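Local coordinates for tail fiber protein (Acinetobacter phage AM24, PDB 5W5P) that probably binds and depolymerises the capsular polysaccharide of Acinetobacter baumannii, acting as the trimeric tailspike with which the phage recognises its host, at the interface of chains A and B. Sequence-based numbering; all coordinates share one arbitrary frame. Chains: chain A/B, Tail fiber protein.

Contact 1: the interface of chains A and B. Residues chain A 499, 501, 509; chain B 491, 522, 525, 611-612.
A:Val509 and B:Glu525 meet through extended backbones, A:Val509 N donating to B:Glu525 O over 3.3 Å while a water links A:Val509 O to B:Glu525 N. Beside this junction the valine suits its place by offering two methyls to two neighbours. With CG1 anti to its backbone N (chi1 174°), that branch of A:Val509 meets B:Gln522 CD at 3.5 Å, and CG2 rests on B:Glu525 CB at 3.6 Å. The polar centre is A:Gln501, whose amide can give at one end and accept at the other. Its NE2 donates to B:Gln522 OE1 at 2.9 Å, in an almost straight bond that lies in the plane of the donor amide and falls on a lone pair of the acceptor. At the other end B:Ser612 OG donates to A:Gln501 OE1 over 2.9 Å, coming from above the carbonyl plane. Bonds at both ends fix the amide's rotation. Within chain B, two residues that both touch chain A are tied together: the bent chain of B:Gln522 directs its NE2 to the anti lone pair of B:Glu525 OE1, leaving B:Gln522 OE1 turned to A:Gln501. B:Glu525 OE1 also lies close to A:Gln501 NE2. A:Phe499 adds an apolar margin, its CZ 3.8 Å from B:Ala491 CB, a small methyl at the edge of the ring. The patch joins strands 492-503 and 509-523 of chain A to the end of strand 509-523 and nearby loops of chain B, within the C-terminal beta-rich domain.

Contact 2: the interface of chains A and B. Residues chain A 31, 35, 38; chain B 24-26, 51-52.
A:Lys38 buries more surface than any other residue here, reaching across to B:Asp24, with A:Gln31 and B:Ser25 meeting beside it. The lysine chain is extended beyond CG, a length that carries the ammonium A:Lys38 NZ to within 2.5 Å of B:Asp24 OD2 in a salt bridge on the syn lone pair. B:Asp24 OD1 is also near, 3.1 Å from A:Lys38 NZ, though the salt bridge is centred on OD2. The aliphatic part of the lysine passes B:Val52, whose CG1 is 4.1 Å from A:Lys38 CE, an apolar neighbour suited to the methylenes. The aspartate is braced on its own chain: B:Ser26 OG donates to the anti lone pair of OD2, and B:Ser26 N meets the same oxygen from above the carboxylate plane. These donors, together with the lysine, would be expected to stabilise negative charge on B:Asp24. A:Gln31 bends at chi2 (52°), and its OE1 accepts from B:Ser25 N at 2.9 Å; the small serine lets its backbone come this close. Glutamine suits the place because its amide also donates, A:Gln31 NE2 giving to B:Asp24 OD1 at 3.1 Å. B:Ser25 OG approaches A:Gln31 NE2 closely, at most sharing a hydrogen. A:Asn35, one helical turn on, receives another bond from A:Gln31 NE2 at its OD1 and so orients the glutamine. The site lies near the N-terminal end of the spike, where helix 30-35 of chain A and the loop after it meet two loops of chain B.

Contact 3: the interface of chains A and B. Residues chain A 336-337, 373; chain B 280-281, 307-308, 329.
A:Gln373 NE2 and B:Asn307 ND2 face each other at 2.8 Å, two amide nitrogens that as modelled can only donate, so the pair is not a sound hydrogen bond; turning over one of the amides could resolve it. The amide planes stand 74° apart. A:Gln373 gets there on an extended chain, whose CB packs against B:Val308 CG2 at 3.4 Å, and its amide may add a polar contact. The broad surface comes from A:Tyr337: a chi1 of 179° swings the ring away from its own backbone N, across to chain B. B:Asn281 CB lies over one face of the A:Tyr337 ring, towards its rim, 3.8 Å from the centroid in a CH-pi contact. The end of the A:Gln373 amide, modelled as OE1, lies over the opposite face, also towards the rim. At the ring edge, in its plane, sit the backbone carbonyl B:Asn307 O, 3.4 Å from A:Tyr337 CE2, and the branched carbon of B:Val308. A flat aromatic suits this place because its two faces and its edge can each be packed differently. B:Val308 CG2 lies 3.5 Å from A:Tyr337 CD2, so that one methyl fills the angle between tyrosine and glutamine. Beyond, A:Tyr337 OH, the phenol oxygen, is 3.7 Å from B:Phe280 CD2. Strands 337-339 and 373-375 of chain A here face strand 308-310 and adjoining turns of chain B, between the parallel beta-helices of the central body.

Contact 1: the interface of chains A and B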
ATOM      1  N   PHE A 499       3.170 -19.662 -37.002  1.00 47.74           N
ATOM      2  CA  PHE A 499       4.428 -20.403 -36.958  1.00 48.15           C
ATOM      3  C   PHE A 499       4.120 -21.885 -37.142  1.00 50.07           C
ATOM      4  O   PHE A 499       3.521 -22.517 -36.265  1.00 50.77           O
ATOM      5  CB  PHE A 499       5.161 -20.144 -35.644  1.00 46.97           C
ATOM      6  CG  PHE A 499       6.437 -20.938 -35.485  1.00 48.09           C
ATOM      7  CD1 PHE A 499       7.204 -21.287 -36.586  1.00 49.48           C
ATOM      8  CD2 PHE A 499       6.871 -21.329 -34.231  1.00 49.38           C
ATOM      9  CE1 PHE A 499       8.372 -22.013 -36.436  1.00 49.47           C
ATOM     10  CE2 PHE A 499       8.039 -22.055 -34.078  1.00 49.74           C
ATOM     11  CZ  PHE A 499       8.790 -22.395 -35.182  1.00 47.55           C
ATOM     12  N   GLN A 501       5.402 -25.736 -37.598  1.00 53.02           N
ATOM     13  CA  GLN A 501       6.472 -26.706 -37.406  1.00 52.01           C
ATOM     14  C   GLN A 501       6.008 -28.031 -37.997  1.00 48.76           C
ATOM     15  O   GLN A 501       5.060 -28.643 -37.492  1.00 49.10           O
ATOM     16  CB  GLN A 501       6.825 -26.842 -35.926  1.00 44.54           C
ATOM     17  CG  GLN A 501       7.531 -25.616 -35.363  1.00 49.39           C
ATOM     18  CD  GLN A 501       7.749 -25.689 -33.857  1.00 48.76           C
ATOM     19  OE1 GLN A 501       6.798 -25.821 -33.084  1.00 45.68           O
ATOM     20  NE2 GLN A 501       9.007 -25.603 -33.438  1.00 48.18           N
ATOM     21  N   VAL A 509      10.969 -32.388 -35.734  1.00 52.90           N
ATOM     22  CA  VAL A 509      10.752 -31.244 -36.616  1.00 52.55           C
ATOM     23  C   VAL A 509      11.619 -31.399 -37.861  1.00 57.18           C
ATOM     24  O   VAL A 509      12.853 -31.387 -37.777  1.00 57.58           O
ATOM     25  CB  VAL A 509      11.048 -29.925 -35.893  1.00 50.25           C
ATOM     26  CG1 VAL A 509      10.967 -28.756 -36.865  1.00 47.63           C
ATOM     27  CG2 VAL A 509      10.081 -29.732 -34.732  1.00 48.60           C
TER
ATOM     28  N   ALA B 491      13.066 -22.381 -30.826  1.00 44.89           N
ATOM     29  CA  ALA B 491      12.430 -21.868 -32.034  1.00 44.88           C
ATOM     30  C   ALA B 491      11.515 -20.686 -31.726  1.00 43.65           C
ATOM     31  O   ALA B 491      10.930 -20.584 -30.644  1.00 41.84           O
ATOM     32  CB  ALA B 491      11.632 -22.974 -32.727  1.00 42.17           C
ATOM     33  N   GLN B 522      14.642 -21.984 -36.347  1.00 43.85           N
ATOM     34  CA  GLN B 522      14.420 -23.383 -36.000  1.00 47.04           C
ATOM     35  C   GLN B 522      15.720 -24.166 -36.130  1.00 48.50           C
ATOM     36  O   GLN B 522      16.457 -24.006 -37.108  1.00 46.45           O
ATOM     37  CB  GLN B 522      13.337 -24.014 -36.887  1.00 45.59           C
ATOM     38  CG  GLN B 522      13.155 -25.529 -36.709  1.00 45.30           C
ATOM     39  CD  GLN B 522      12.391 -25.898 -35.436  1.00 58.56           C
ATOM     40  OE1 GLN B 522      11.317 -25.355 -35.156  1.00 44.06           O
ATOM     41  NE2 GLN B 522      12.943 -26.831 -34.664  1.00 45.44           N
ATOM     42  N   GLU B 525      15.110 -30.343 -33.088  1.00 57.12           N
ATOM     43  CA  GLU B 525      14.010 -30.477 -32.138  1.00 52.35           C
ATOM     44  C   GLU B 525      13.489 -31.904 -32.192  1.00 55.57           C
ATOM     45  O   GLU B 525      13.075 -32.374 -33.255  1.00 60.60           O
ATOM     46  CB  GLU B 525      12.888 -29.484 -32.449  1.00 51.74           C
ATOM     47  CG  GLU B 525      11.799 -29.417 -31.397  1.00 53.97           C
ATOM     48  CD  GLU B 525      11.146 -28.050 -31.324  1.00 54.43           C
ATOM     49  OE1 GLU B 525      11.495 -27.182 -32.152  1.00 54.04           O
ATOM     50  OE2 GLU B 525      10.288 -27.841 -30.438  1.00 53.44           O
ATOM     51  N   ASN B 611       5.968 -21.522 -29.292  1.00 43.54           N
ATOM     52  CA  ASN B 611       6.509 -22.667 -30.020  1.00 46.80           C
ATOM     53  C   ASN B 611       5.988 -23.930 -29.339  1.00 49.04           C
ATOM     54  O   ASN B 611       4.984 -23.904 -28.621  1.00 47.77           O
ATOM     55  CB  ASN B 611       8.045 -22.600 -30.097  1.00 46.66           C
ATOM     56  CG  ASN B 611       8.706 -22.503 -28.729  1.00 48.45           C
ATOM     57  OD1 ASN B 611       8.123 -22.881 -27.712  1.00 39.99           O
ATOM     58  ND2 ASN B 611       9.937 -22.003 -28.706  1.00 40.23           N
ATOM     59  N   SER B 612       6.671 -25.054 -29.567  1.00 51.06           N
ATOM     60  CA  SER B 612       6.275 -26.324 -28.969  1.00 47.13           C
ATOM     61  C   SER B 612       6.669 -26.443 -27.505  1.00 48.05           C
ATOM     62  O   SER B 612       6.212 -27.374 -26.832  1.00 50.02           O
ATOM     63  CB  SER B 612       6.884 -27.489 -29.752  1.00 42.85           C
ATOM     64  OG  SER B 612       6.186 -27.706 -30.964  1.00 43.10           O
TER
HETATM   65  O   HOH W   1      14.583 -30.366 -35.928  1.00 48.40           O

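Contact 2: the interface of chains A and B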
ATOM      1  N   GLN A  31       1.123  13.548  67.208  1.00 52.80           N
ATOM      2  CA  GLN A  31       1.402  14.682  66.337  1.00 54.48           C
ATOM      3  C   GLN A  31       2.242  14.262  65.137  1.00 54.48           C
ATOM      4  O   GLN A  31       1.981  14.695  64.011  1.00 58.15           O
ATOM      5  CB  GLN A  31       2.102  15.792  67.117  1.00 54.45           C
ATOM      6  CG  GLN A  31       2.286  17.068  66.316  1.00 54.76           C
ATOM      7  CD  GLN A  31       0.996  17.544  65.685  1.00 54.34           C
ATOM      8  OE1 GLN A  31       0.054  17.932  66.381  1.00 55.43           O
ATOM      9  NE2 GLN A  31       0.941  17.515  64.359  1.00 52.91           N
ATOM     10  N   ASN A  35       1.216  14.311  61.223  1.00 54.38           N
ATOM     11  CA  ASN A  35       1.999  15.072  60.257  1.00 54.11           C
ATOM     12  C   ASN A  35       2.144  14.362  58.919  1.00 50.00           C
ATOM     13  O   ASN A  35       2.393  15.029  57.908  1.00 49.63           O
ATOM     14  CB  ASN A  35       3.381  15.384  60.832  1.00 54.96           C
ATOM     15  CG  ASN A  35       3.339  16.496  61.862  1.00 57.18           C
ATOM     16  OD1 ASN A  35       2.354  17.233  61.956  1.00 56.74           O
ATOM     17  ND2 ASN A  35       4.410  16.625  62.641  1.00 55.27           N
ATOM     18  N   LYS A  38       0.071  15.849  56.239  1.00 47.13           N
ATOM     19  CA  LYS A  38       0.279  17.271  55.994  1.00 51.03           C
ATOM     20  C   LYS A  38       1.484  17.530  55.095  1.00 52.74           C
ATOM     21  O   LYS A  38       2.004  18.651  55.078  1.00 56.98           O
ATOM     22  CB  LYS A  38       0.452  18.024  57.314  1.00 53.69           C
ATOM     23  CG  LYS A  38      -0.587  17.711  58.376  1.00 53.18           C
ATOM     24  CD  LYS A  38      -0.193  18.351  59.696  1.00 53.02           C
ATOM     25  CE  LYS A  38      -1.391  18.563  60.596  1.00 54.90           C
ATOM     26  NZ  LYS A  38      -1.051  19.427  61.762  1.00 57.21           N
TER
ATOM     27  N   ASP B  24      -4.693  19.056  67.460  1.00 55.45           N
ATOM     28  CA  ASP B  24      -3.573  18.951  66.537  1.00 55.09           C
ATOM     29  C   ASP B  24      -2.928  20.322  66.373  1.00 57.45           C
ATOM     30  O   ASP B  24      -3.580  21.355  66.546  1.00 60.18           O
ATOM     31  CB  ASP B  24      -4.057  18.402  65.190  1.00 53.32           C
ATOM     32  CG  ASP B  24      -3.004  18.482  64.097  1.00 53.54           C
ATOM     33  OD1 ASP B  24      -2.171  17.555  64.006  1.00 54.54           O
ATOM     34  OD2 ASP B  24      -3.023  19.455  63.314  1.00 51.41           O
ATOM     35  N   SER B  25      -1.631  20.324  66.042  1.00 57.35           N
ATOM     36  CA  SER B  25      -0.884  21.578  65.954  1.00 60.15           C
ATOM     37  C   SER B  25      -1.514  22.577  64.988  1.00 60.70           C
ATOM     38  O   SER B  25      -1.283  23.782  65.128  1.00 63.35           O
ATOM     39  CB  SER B  25       0.569  21.299  65.552  1.00 58.25           C
ATOM     40  OG  SER B  25       0.648  20.581  64.337  1.00 55.05           O
ATOM     41  N   SER B  26      -2.312  22.110  64.025  1.00 61.52           N
ATOM     42  CA  SER B  26      -3.011  22.997  63.101  1.00 62.45           C
ATOM     43  C   SER B  26      -4.110  23.809  63.770  1.00 67.54           C
ATOM     44  O   SER B  26      -4.614  24.757  63.156  1.00 71.95           O
ATOM     45  CB  SER B  26      -3.631  22.190  61.964  1.00 59.60           C
ATOM     46  OG  SER B  26      -4.645  21.334  62.462  1.00 57.28           O
ATOM     47  N   ILE B  51      -7.793  20.792  57.285  1.00 55.69           N
ATOM     48  CA  ILE B  51      -7.053  21.082  58.505  1.00 61.70           C
ATOM     49  C   ILE B  51      -5.858  21.999  58.243  1.00 68.17           C
ATOM     50  O   ILE B  51      -5.497  22.801  59.110  1.00 75.16           O
ATOM     51  CB  ILE B  51      -6.614  19.778  59.192  1.00 62.32           C
ATOM     52  CG1 ILE B  51      -5.733  18.946  58.267  1.00 64.24           C
ATOM     53  CG2 ILE B  51      -7.828  18.964  59.613  1.00 59.46           C
ATOM     54  CD1 ILE B  51      -5.128  17.744  58.946  1.00 67.74           C
ATOM     55  N   VAL B  52      -5.239  21.908  57.068  1.00 65.49           N
ATOM     56  CA  VAL B  52      -4.151  22.792  56.676  1.00 66.64           C
ATOM     57  C   VAL B  52      -4.448  23.323  55.278  1.00 70.90           C
ATOM     58  O   VAL B  52      -5.343  22.844  54.581  1.00 72.01           O
ATOM     59  CB  VAL B  52      -2.773  22.094  56.709  1.00 64.08           C
ATOM     60  CG1 VAL B  52      -2.390  21.721  58.136  1.00 66.10           C
ATOM     61  CG2 VAL B  52      -2.770  20.863  55.812  1.00 62.53           C
TER

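Contact 3: the interface of chains A and B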
ATOM      1  N   ASN A 336      -1.584   9.291  -2.824  1.00 37.40           N
ATOM      2  CA  ASN A 336      -1.504  10.578  -2.152  1.00 37.39           C
ATOM      3  C   ASN A 336      -2.620  11.506  -2.624  1.00 37.53           C
ATOM      4  O   ASN A 336      -3.198  11.338  -3.702  1.00 39.28           O
ATOM      5  CB  ASN A 336      -0.143  11.227  -2.387  1.00 38.15           C
ATOM      6  CG  ASN A 336       0.958  10.544  -1.611  1.00 39.02           C
ATOM      7  OD1 ASN A 336       0.909  10.471  -0.380  1.00 39.07           O
ATOM      8  ND2 ASN A 336       1.946  10.011  -2.326  1.00 36.61           N
ATOM      9  N   TYR A 337      -2.922  12.494  -1.787  1.00 35.08           N
ATOM     10  CA  TYR A 337      -3.959  13.487  -2.044  1.00 35.96           C
ATOM     11  C   TYR A 337      -3.285  14.854  -2.057  1.00 38.36           C
ATOM     12  O   TYR A 337      -2.902  15.375  -1.001  1.00 39.11           O
ATOM     13  CB  TYR A 337      -5.058  13.398  -0.980  1.00 37.84           C
ATOM     14  CG  TYR A 337      -6.197  14.397  -1.094  1.00 42.03           C
ATOM     15  CD1 TYR A 337      -6.034  15.718  -0.688  1.00 42.53           C
ATOM     16  CD2 TYR A 337      -7.449  14.007  -1.557  1.00 40.97           C
ATOM     17  CE1 TYR A 337      -7.067  16.624  -0.772  1.00 42.06           C
ATOM     18  CE2 TYR A 337      -8.494  14.910  -1.640  1.00 39.78           C
ATOM     19  CZ  TYR A 337      -8.298  16.217  -1.244  1.00 43.60           C
ATOM     20  OH  TYR A 337      -9.331  17.126  -1.320  1.00 38.21           O
ATOM     21  N   GLN A 373      -3.778  11.784  -6.717  1.00 39.14           N
ATOM     22  CA  GLN A 373      -4.499  12.916  -7.285  1.00 39.75           C
ATOM     23  C   GLN A 373      -3.615  14.146  -7.187  1.00 38.50           C
ATOM     24  O   GLN A 373      -3.278  14.587  -6.083  1.00 39.06           O
ATOM     25  CB  GLN A 373      -5.828  13.176  -6.582  1.00 40.11           C
ATOM     26  CG  GLN A 373      -6.474  14.483  -7.015  1.00 39.73           C
ATOM     27  CD  GLN A 373      -7.654  14.878  -6.147  1.00 42.68           C
ATOM     28  OE1 GLN A 373      -7.514  15.666  -5.208  1.00 44.01           O
ATOM     29  NE2 GLN A 373      -8.828  14.350  -6.470  1.00 39.44           N
TER
ATOM     30  N   PHE B 280     -13.725  13.297   0.493  1.00 44.77           N
ATOM     31  CA  PHE B 280     -12.405  13.831   0.171  1.00 38.79           C
ATOM     32  C   PHE B 280     -11.386  13.104   1.033  1.00 35.18           C
ATOM     33  O   PHE B 280     -11.517  13.089   2.259  1.00 38.02           O
ATOM     34  CB  PHE B 280     -12.314  15.343   0.431  1.00 37.44           C
ATOM     35  CG  PHE B 280     -13.310  16.167  -0.337  1.00 42.21           C
ATOM     36  CD1 PHE B 280     -14.591  16.379   0.163  1.00 41.59           C
ATOM     37  CD2 PHE B 280     -12.959  16.763  -1.543  1.00 36.14           C
ATOM     38  CE1 PHE B 280     -15.510  17.150  -0.533  1.00 37.75           C
ATOM     39  CE2 PHE B 280     -13.876  17.537  -2.245  1.00 36.88           C
ATOM     40  CZ  PHE B 280     -15.152  17.730  -1.739  1.00 37.15           C
ATOM     41  N   ASN B 281     -10.381  12.505   0.400  1.00 34.81           N
ATOM     42  CA  ASN B 281      -9.233  11.925   1.094  1.00 33.28           C
ATOM     43  C   ASN B 281      -9.687  10.919   2.155  1.00 37.32           C
ATOM     44  O   ASN B 281      -9.539  11.110   3.357  1.00 38.06           O
ATOM     45  CB  ASN B 281      -8.372  13.036   1.701  1.00 33.69           C
ATOM     46  CG  ASN B 281      -7.156  12.500   2.422  1.00 42.51           C
ATOM     47  OD1 ASN B 281      -6.437  11.642   1.907  1.00 40.43           O
ATOM     48  ND2 ASN B 281      -6.920  13.005   3.631  1.00 33.65           N
ATOM     49  N   ASN B 307     -12.997  12.217  -4.052  1.00 39.46           N
ATOM     50  CA  ASN B 307     -11.668  12.716  -4.396  1.00 39.49           C
ATOM     51  C   ASN B 307     -10.660  11.908  -3.586  1.00 37.97           C
ATOM     52  O   ASN B 307     -10.382  12.230  -2.428  1.00 38.21           O
ATOM     53  CB  ASN B 307     -11.548  14.209  -4.106  1.00 40.02           C
ATOM     54  CG  ASN B 307     -12.203  15.071  -5.177  1.00 41.23           C
ATOM     55  OD1 ASN B 307     -13.395  15.379  -5.104  1.00 39.27           O
ATOM     56  ND2 ASN B 307     -11.424  15.458  -6.182  1.00 40.31           N
ATOM     57  N   VAL B 308     -10.120  10.854  -4.207  1.00 35.03           N
ATOM     58  CA  VAL B 308      -9.183   9.905  -3.601  1.00 36.62           C
ATOM     59  C   VAL B 308      -9.865   9.055  -2.537  1.00 38.67           C
ATOM     60  O   VAL B 308     -10.374   9.567  -1.533  1.00 36.48           O
ATOM     61  CB  VAL B 308      -7.945  10.605  -3.005  1.00 34.98           C
ATOM     62  CG1 VAL B 308      -6.949   9.572  -2.483  1.00 33.12           C
ATOM     63  CG2 VAL B 308      -7.297  11.486  -4.038  1.00 35.07           C
ATOM     64  N   TYR B 329     -12.189   9.683  -8.475  1.00 37.82           N
ATOM     65  CA  TYR B 329     -10.897  10.059  -9.038  1.00 35.93           C
ATOM     66  C   TYR B 329      -9.802   9.604  -8.081  1.00 39.05           C
ATOM     67  O   TYR B 329      -9.919   9.802  -6.865  1.00 39.08           O
ATOM     68  CB  TYR B 329     -10.790  11.570  -9.262  1.00 36.48           C
ATOM     69  CG  TYR B 329     -11.791  12.161 -10.230  1.00 39.00           C
ATOM     70  CD1 TYR B 329     -12.592  11.351 -11.021  1.00 41.46           C
ATOM     71  CD2 TYR B 329     -11.933  13.534 -10.348  1.00 40.43           C
ATOM     72  CE1 TYR B 329     -13.510  11.892 -11.903  1.00 40.42           C
ATOM     73  CE2 TYR B 329     -12.849  14.087 -11.230  1.00 43.26           C
ATOM     74  CZ  TYR B 329     -13.635  13.259 -12.004  1.00 42.66           C
ATOM     75  OH  TYR B 329     -14.551  13.802 -12.877  1.00 43.46           O
TER

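Contact 1 and contact 2 lie about 106 Å apart between the centres of their C-alpha atoms, with contact 3 in between, about 51 Å from contact 1 and 66 Å from contact 2. They share no residues; within contact 1, strand 509-523 serves both chains. The character changes along the spike: charged and polar near the N-terminal end, mainly apolar in the middle, and a mixture of amide and backbone bonds in the C-terminal domain. Repeated round the three copies of the assembly, such spaced patches would hold the chains in register over their length, consistent with the trimeric architecture of tailspikes.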